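Trimethylamine-N-oxide reductase (Haemophilus influenzae, PDB 7L5I) probably reduces S- and N-oxides such as trimethylamine N-oxide at a molybdenum centre carried by two molybdopterin guanine dinucleotide cofactors. Local coordinates at residues Asp338-Arg343 against Ser370-Ile375; Gly376-Gly381 against Lys608-Gly613. All blocks are in the same frame, centred on the assembly; numbering follows the deposited sequence.

Contact 1: Asp338-Arg343 against Ser370-Ile375; sequences DFASKR and SMLGQI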
loop_
_atom_site.group_PDB
_atom_site.type_symbol
_atom_site.label_atom_id
_atom_site.label_comp_id
_atom_site.label_asym_id
_atom_site.label_seq_id
_atom_site.Cartn_x
_atom_site.Cartn_y
_atom_site.Cartn_z
ATOM N N ASP A 338 -19.110 25.786 -0.336
ATOM C CA ASP A 338 -18.901 25.383 1.041
ATOM C C ASP A 338 -17.416 25.289 1.364
ATOM O O ASP A 338 -16.996 25.713 2.441
ATOM C CB ASP A 338 -19.597 24.060 1.315
ATOM C CG ASP A 338 -21.127 24.175 1.224
ATOM O OD1 ASP A 338 -21.634 25.314 1.132
ATOM O OD2 ASP A 338 -21.818 23.130 1.240
ATOM N N PHE A 339 -16.608 24.752 0.445
ATOM C CA PHE A 339 -15.177 24.649 0.718
ATOM C C PHE A 339 -14.574 26.033 0.952
ATOM O O PHE A 339 -13.644 26.191 1.748
ATOM C CB PHE A 339 -14.421 23.999 -0.445
ATOM C CG PHE A 339 -14.744 22.549 -0.697
ATOM C CD1 PHE A 339 -15.558 21.825 0.145
ATOM C CD2 PHE A 339 -14.209 21.926 -1.803
ATOM C CE1 PHE A 339 -15.846 20.474 -0.128
ATOM C CE2 PHE A 339 -14.476 20.589 -2.074
ATOM C CZ PHE A 339 -15.285 19.871 -1.229
ATOM N N ALA A 340 -15.043 27.040 0.200
ATOM C CA ALA A 340 -14.488 28.383 0.299
ATOM C C ALA A 340 -15.070 29.165 1.472
ATOM O O ALA A 340 -14.404 30.055 2.016
ATOM C CB ALA A 340 -14.745 29.167 -1.000
ATOM N N SER A 341 -16.285 28.844 1.886
ATOM C CA SER A 341 -16.950 29.604 2.928
ATOM C C SER A 341 -16.515 29.181 4.314
ATOM O O SER A 341 -16.622 29.973 5.252
ATOM C CB SER A 341 -18.465 29.428 2.794
ATOM O OG SER A 341 -18.817 28.109 3.143
ATOM N N LYS A 342 -16.041 27.953 4.459
ATOM C CA LYS A 342 -15.717 27.350 5.734
ATOM C C LYS A 342 -14.240 26.973 5.723
ATOM O O LYS A 342 -13.632 26.845 4.669
ATOM C CB LYS A 342 -16.562 26.092 5.989
ATOM C CG LYS A 342 -18.061 26.257 5.850
ATOM C CD LYS A 342 -18.638 27.233 6.860
ATOM C CE LYS A 342 -18.546 26.730 8.292
ATOM N NZ LYS A 342 -19.126 27.701 9.277
ATOM N N ARG A 343 -13.673 26.806 6.914
ATOM C CA ARG A 343 -12.309 26.288 7.037
ATOM C C ARG A 343 -12.331 24.800 6.710
ATOM O O ARG A 343 -12.957 24.012 7.432
ATOM C CB ARG A 343 -11.774 26.548 8.437
ATOM C CG ARG A 343 -10.338 26.101 8.675
ATOM C CD ARG A 343 -9.322 26.840 7.794
ATOM N NE ARG A 343 -9.473 28.291 7.869
ATOM C CZ ARG A 343 -9.022 29.050 8.863
ATOM N NH1 ARG A 343 -8.361 28.527 9.889
ATOM N NH2 ARG A 343 -9.227 30.358 8.822
ATOM N N SER A 370 -4.817 25.350 -3.271
ATOM C CA SER A 370 -4.181 26.649 -3.474
ATOM C C SER A 370 -5.207 27.707 -3.828
ATOM O O SER A 370 -5.149 28.833 -3.324
ATOM C CB SER A 370 -3.127 26.551 -4.581
ATOM O OG SER A 370 -2.059 25.683 -4.170
ATOM N N MET A 371 -6.155 27.362 -4.693
ATOM C CA MET A 371 -7.198 28.319 -5.050
ATOM C C MET A 371 -8.089 28.673 -3.863
ATOM O O MET A 371 -8.562 29.811 -3.756
ATOM C CB MET A 371 -8.037 27.752 -6.197
ATOM C CG MET A 371 -7.279 27.586 -7.472
ATOM S SD MET A 371 -8.195 26.893 -8.859
ATOM C CE MET A 371 -9.356 28.236 -9.184
ATOM N N LEU A 372 -8.329 27.722 -2.956
ATOM C CA LEU A 372 -9.090 28.013 -1.752
ATOM C C LEU A 372 -8.305 28.886 -0.791
ATOM O O LEU A 372 -8.901 29.654 -0.035
ATOM C CB LEU A 372 -9.483 26.706 -1.073
ATOM C CG LEU A 372 -10.499 25.862 -1.838
ATOM C CD1 LEU A 372 -10.609 24.501 -1.208
ATOM C CD2 LEU A 372 -11.816 26.568 -1.787
ATOM N N GLY A 373 -6.981 28.754 -0.775
ATOM C CA GLY A 373 -6.146 29.715 -0.082
ATOM C C GLY A 373 -5.961 29.502 1.399
ATOM O O GLY A 373 -5.528 30.427 2.093
ATOM N N GLN A 374 -6.251 28.302 1.911
ATOM C CA GLN A 374 -6.213 28.043 3.347
ATOM C C GLN A 374 -4.993 27.222 3.758
ATOM O O GLN A 374 -4.875 26.842 4.926
ATOM C CB GLN A 374 -7.507 27.345 3.771
ATOM C CG GLN A 374 -8.762 28.116 3.440
ATOM C CD GLN A 374 -10.002 27.282 3.657
ATOM O OE1 GLN A 374 -9.994 26.355 4.456
ATOM N NE2 GLN A 374 -11.067 27.602 2.936
ATOM N N ILE A 375 -4.076 26.975 2.822
ATOM C CA ILE A 375 -2.848 26.243 3.117
ATOM C C ILE A 375 -2.046 27.007 4.152
ATOM O O ILE A 375 -1.845 28.215 4.017
ATOM C CB ILE A 375 -2.042 26.054 1.825
ATOM C CG1 ILE A 375 -2.767 25.096 0.876
ATOM C CG2 ILE A 375 -0.653 25.539 2.147
ATOM C CD1 ILE A 375 -2.199 25.081 -0.546
HETATM O O HOH W 1 -11.521 30.140 1.613
#
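Gln374 reaches from the turn after helix 359-372 to the C-terminal end of helix 329-341, two helices that pack beside each other in the Rossmann-like part of the fold. Its CB points toward the facing segment, and CG, anti to the carbonyl carbon (chi1 -57°), starts a chain that then runs out extended. CD lies 3.8 Å from Lys342 O. At the tip the amide divides its work. OE1 rests on the aliphatic part of Arg343, 3.4 Å from CD of that residue, and accepts a hydrogen bond from Thr344 N; the Arg343 guanidinium, its plane turned 58° from the amide, is itself bound to Pro378 O. NE2 donates to Phe339 O at 3.2 Å, in the plane of that carbonyl but bent, with 141° at the hydrogen. It also donates to Lys342 O, from a position tilted out of that carbonyl's plane, and to water 1, which in turn lies within donating range of Ala340 O and Leu372 O.

Two residues earlier, on the last turn of helix 359-372, Leu372 provides the apolar half. Its CD2 sits 4.0 Å from Ala340 CB, while CD1 and CD2 both lie against CB of Phe339, whose ring packs on Val210 of strand 208-212.

The principle is that carbonyls at a helix end, and just beyond it, need partners from outside the helix. Here the buried Gln374 amide serves Phe339 O and Lys342 O, with the Thr344 hydroxyl as a further partner of both. Both amide bonds to carbonyls are bent, and the bond from Thr344 N to OE1 fixes which way round the amide lies.

Contact 2: Gly376-Gly381 against Lys608-Gly613; sequences GLPGGG and KWVRYG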
loop_
_atom_site.group_PDB
_atom_site.type_symbol
_atom_site.label_atom_id
_atom_site.label_comp_id
_atom_site.label_asym_id
_atom_site.label_seq_id
_atom_site.Cartn_x
_atom_site.Cartn_y
_atom_site.Cartn_z
ATOM N N GLY A 376 -1.556 26.302 5.183
ATOM C CA GLY A 376 -0.805 26.938 6.232
ATOM C C GLY A 376 -1.612 27.572 7.344
ATOM O O GLY A 376 -1.022 28.178 8.252
ATOM N N LEU A 377 -2.949 27.479 7.299
ATOM C CA LEU A 377 -3.808 27.956 8.366
ATOM C C LEU A 377 -4.266 26.799 9.251
ATOM O O LEU A 377 -4.395 25.669 8.778
ATOM C CB LEU A 377 -5.038 28.643 7.796
ATOM C CG LEU A 377 -4.804 29.874 6.921
ATOM C CD1 LEU A 377 -6.164 30.374 6.423
ATOM C CD2 LEU A 377 -4.072 30.932 7.712
ATOM N N PRO A 378 -4.524 27.054 10.532
ATOM C CA PRO A 378 -5.090 26.001 11.392
ATOM C C PRO A 378 -6.321 25.383 10.745
ATOM O O PRO A 378 -7.193 26.078 10.250
ATOM C CB PRO A 378 -5.442 26.746 12.683
ATOM C CG PRO A 378 -4.488 27.886 12.725
ATOM C CD PRO A 378 -4.344 28.320 11.271
ATOM N N GLY A 379 -6.346 24.059 10.696
ATOM C CA GLY A 379 -7.480 23.341 10.173
ATOM C C GLY A 379 -7.675 23.401 8.674
ATOM O O GLY A 379 -8.681 22.874 8.177
ATOM N N GLY A 380 -6.756 24.018 7.930
ATOM C CA GLY A 380 -7.016 24.247 6.526
ATOM C C GLY A 380 -6.009 23.684 5.543
ATOM O O GLY A 380 -4.879 23.327 5.911
ATOM N N GLY A 381 -6.399 23.619 4.283
ATOM C CA GLY A 381 -5.471 23.248 3.225
ATOM C C GLY A 381 -5.690 21.818 2.769
ATOM O O GLY A 381 -6.805 21.436 2.400
ATOM N N LYS A 608 0.015 21.859 18.299
ATOM C CA LYS A 608 -0.384 23.048 17.557
ATOM C C LYS A 608 0.238 23.146 16.166
ATOM O O LYS A 608 0.030 24.156 15.485
ATOM C CB LYS A 608 0.015 24.299 18.366
ATOM C CG LYS A 608 -0.781 24.431 19.666
ATOM C CD LYS A 608 -0.101 25.417 20.597
ATOM C CE LYS A 608 -1.082 26.066 21.554
ATOM N NZ LYS A 608 -0.754 27.512 21.669
ATOM N N TRP A 609 0.990 22.147 15.734
ATOM C CA TRP A 609 1.774 22.278 14.515
ATOM C C TRP A 609 0.890 22.299 13.274
ATOM O O TRP A 609 -0.001 21.455 13.104
ATOM C CB TRP A 609 2.796 21.145 14.404
ATOM C CG TRP A 609 3.730 21.358 13.259
ATOM C CD1 TRP A 609 4.727 22.293 13.166
ATOM C CD2 TRP A 609 3.739 20.641 12.027
ATOM N NE1 TRP A 609 5.366 22.188 11.943
ATOM C CE2 TRP A 609 4.772 21.178 11.228
ATOM C CE3 TRP A 609 2.974 19.594 11.515
ATOM C CZ2 TRP A 609 5.048 20.702 9.948
ATOM C CZ3 TRP A 609 3.268 19.117 10.246
ATOM C CH2 TRP A 609 4.301 19.659 9.489
ATOM N N VAL A 610 1.158 23.267 12.392
ATOM C CA VAL A 610 0.426 23.443 11.144
ATOM C C VAL A 610 1.405 23.257 9.987
ATOM O O VAL A 610 2.409 23.973 9.879
ATOM C CB VAL A 610 -0.264 24.819 11.091
ATOM C CG1 VAL A 610 -0.919 25.061 9.731
ATOM C CG2 VAL A 610 -1.279 24.953 12.218
ATOM N N ARG A 611 1.109 22.294 9.120
ATOM C CA ARG A 611 1.940 22.067 7.952
ATOM C C ARG A 611 1.882 23.281 7.024
ATOM O O ARG A 611 0.830 23.865 6.801
ATOM C CB ARG A 611 1.471 20.785 7.263
ATOM C CG ARG A 611 2.449 20.239 6.238
ATOM C CD ARG A 611 2.114 18.808 5.768
ATOM N NE ARG A 611 3.048 18.492 4.681
ATOM C CZ ARG A 611 4.298 18.096 4.855
ATOM N NH1 ARG A 611 4.787 17.871 6.087
ATOM N NH2 ARG A 611 5.088 17.904 3.810
ATOM N N TYR A 612 3.040 23.678 6.505
ATOM C CA TYR A 612 3.175 24.843 5.623
ATOM C C TYR A 612 2.896 26.150 6.357
ATOM O O TYR A 612 2.754 27.196 5.728
ATOM C CB TYR A 612 2.318 24.717 4.351
ATOM C CG TYR A 612 2.883 23.645 3.434
ATOM C CD1 TYR A 612 4.153 23.789 2.894
ATOM C CD2 TYR A 612 2.210 22.460 3.191
ATOM C CE1 TYR A 612 4.728 22.817 2.132
ATOM C CE2 TYR A 612 2.804 21.460 2.413
ATOM C CZ TYR A 612 4.063 21.658 1.886
ATOM O OH TYR A 612 4.712 20.719 1.108
ATOM N N GLY A 613 2.866 26.119 7.688
ATOM C CA GLY A 613 2.677 27.344 8.441
ATOM C C GLY A 613 3.822 28.323 8.259
ATOM O O GLY A 613 3.605 29.537 8.169
HETATM O O HOH W 2 -1.657 23.468 5.895
#
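Gly376, just before a type II beta turn (Leu377 to Gly380), packs on a second type II turn, Val610 to Gly613. The contact lies at the protein surface and joins the loop between helix 359-372 and edge strand 381-383 of the parallel sheet to the loop between helices 604-608 and 613-617. Each turn is closed by its own backbone bond, Gly380 N to Leu377 O and Gly613 N to Val610 O, and the second leads straight into helix 613-617 with Tyr612 as N-cap.

Val610 supplies most of the van der Waals contact. Its chi1 of 175° swings CG1 opposite the backbone N and lays it over the peptide joining Gly376 to Leu377, 3.5 Å from Gly376 O. CG2 makes the apolar part, 4.0 Å from Pro378 CA and more loosely against CG of the ring.

Close backbone packing is the second kind. The bare CA of Gly376 lets the backbones approach, 4.1 Å from the CA of Gly613. It also makes a C-H...O contact with Arg611 O, 3.5 Å away, at an angle of 154° at the hydrogen.

The Arg611 guanidinium takes no direct part across the contact: it forms salt bridges with Glu191 and Glu194, and with the sulfonate of a buffer molecule, probably from the crystallisation liquor.

Polar linkage across the two segments is left to water 2. It accepts from Gly376 N and lies within donating range of Gly380 O and, at 2.7 Å, of Arg611 O.

Overall arrangement
From the N terminus, the chain passes along helix 329-341 into strand 344-348 of the parallel sheet, then returns through helix 359-372. Contact 1 closes this short loop by joining the two helix ends. The chain next runs directly from Ile375 into Gly376 and on toward edge strand 381-383, completing a beta-alpha-beta crossover. Contact 2 opens there and closes some 230 residues later, tying the crossover loop to the segment between helices 604-608 and 613-617. The two loops follow in series, neither nested nor crossed, with centres 13 Å apart. They touch directly: Arg343 packs against Gly380, and Ile375 CG2 lies 3.8 Å from Tyr612 CB.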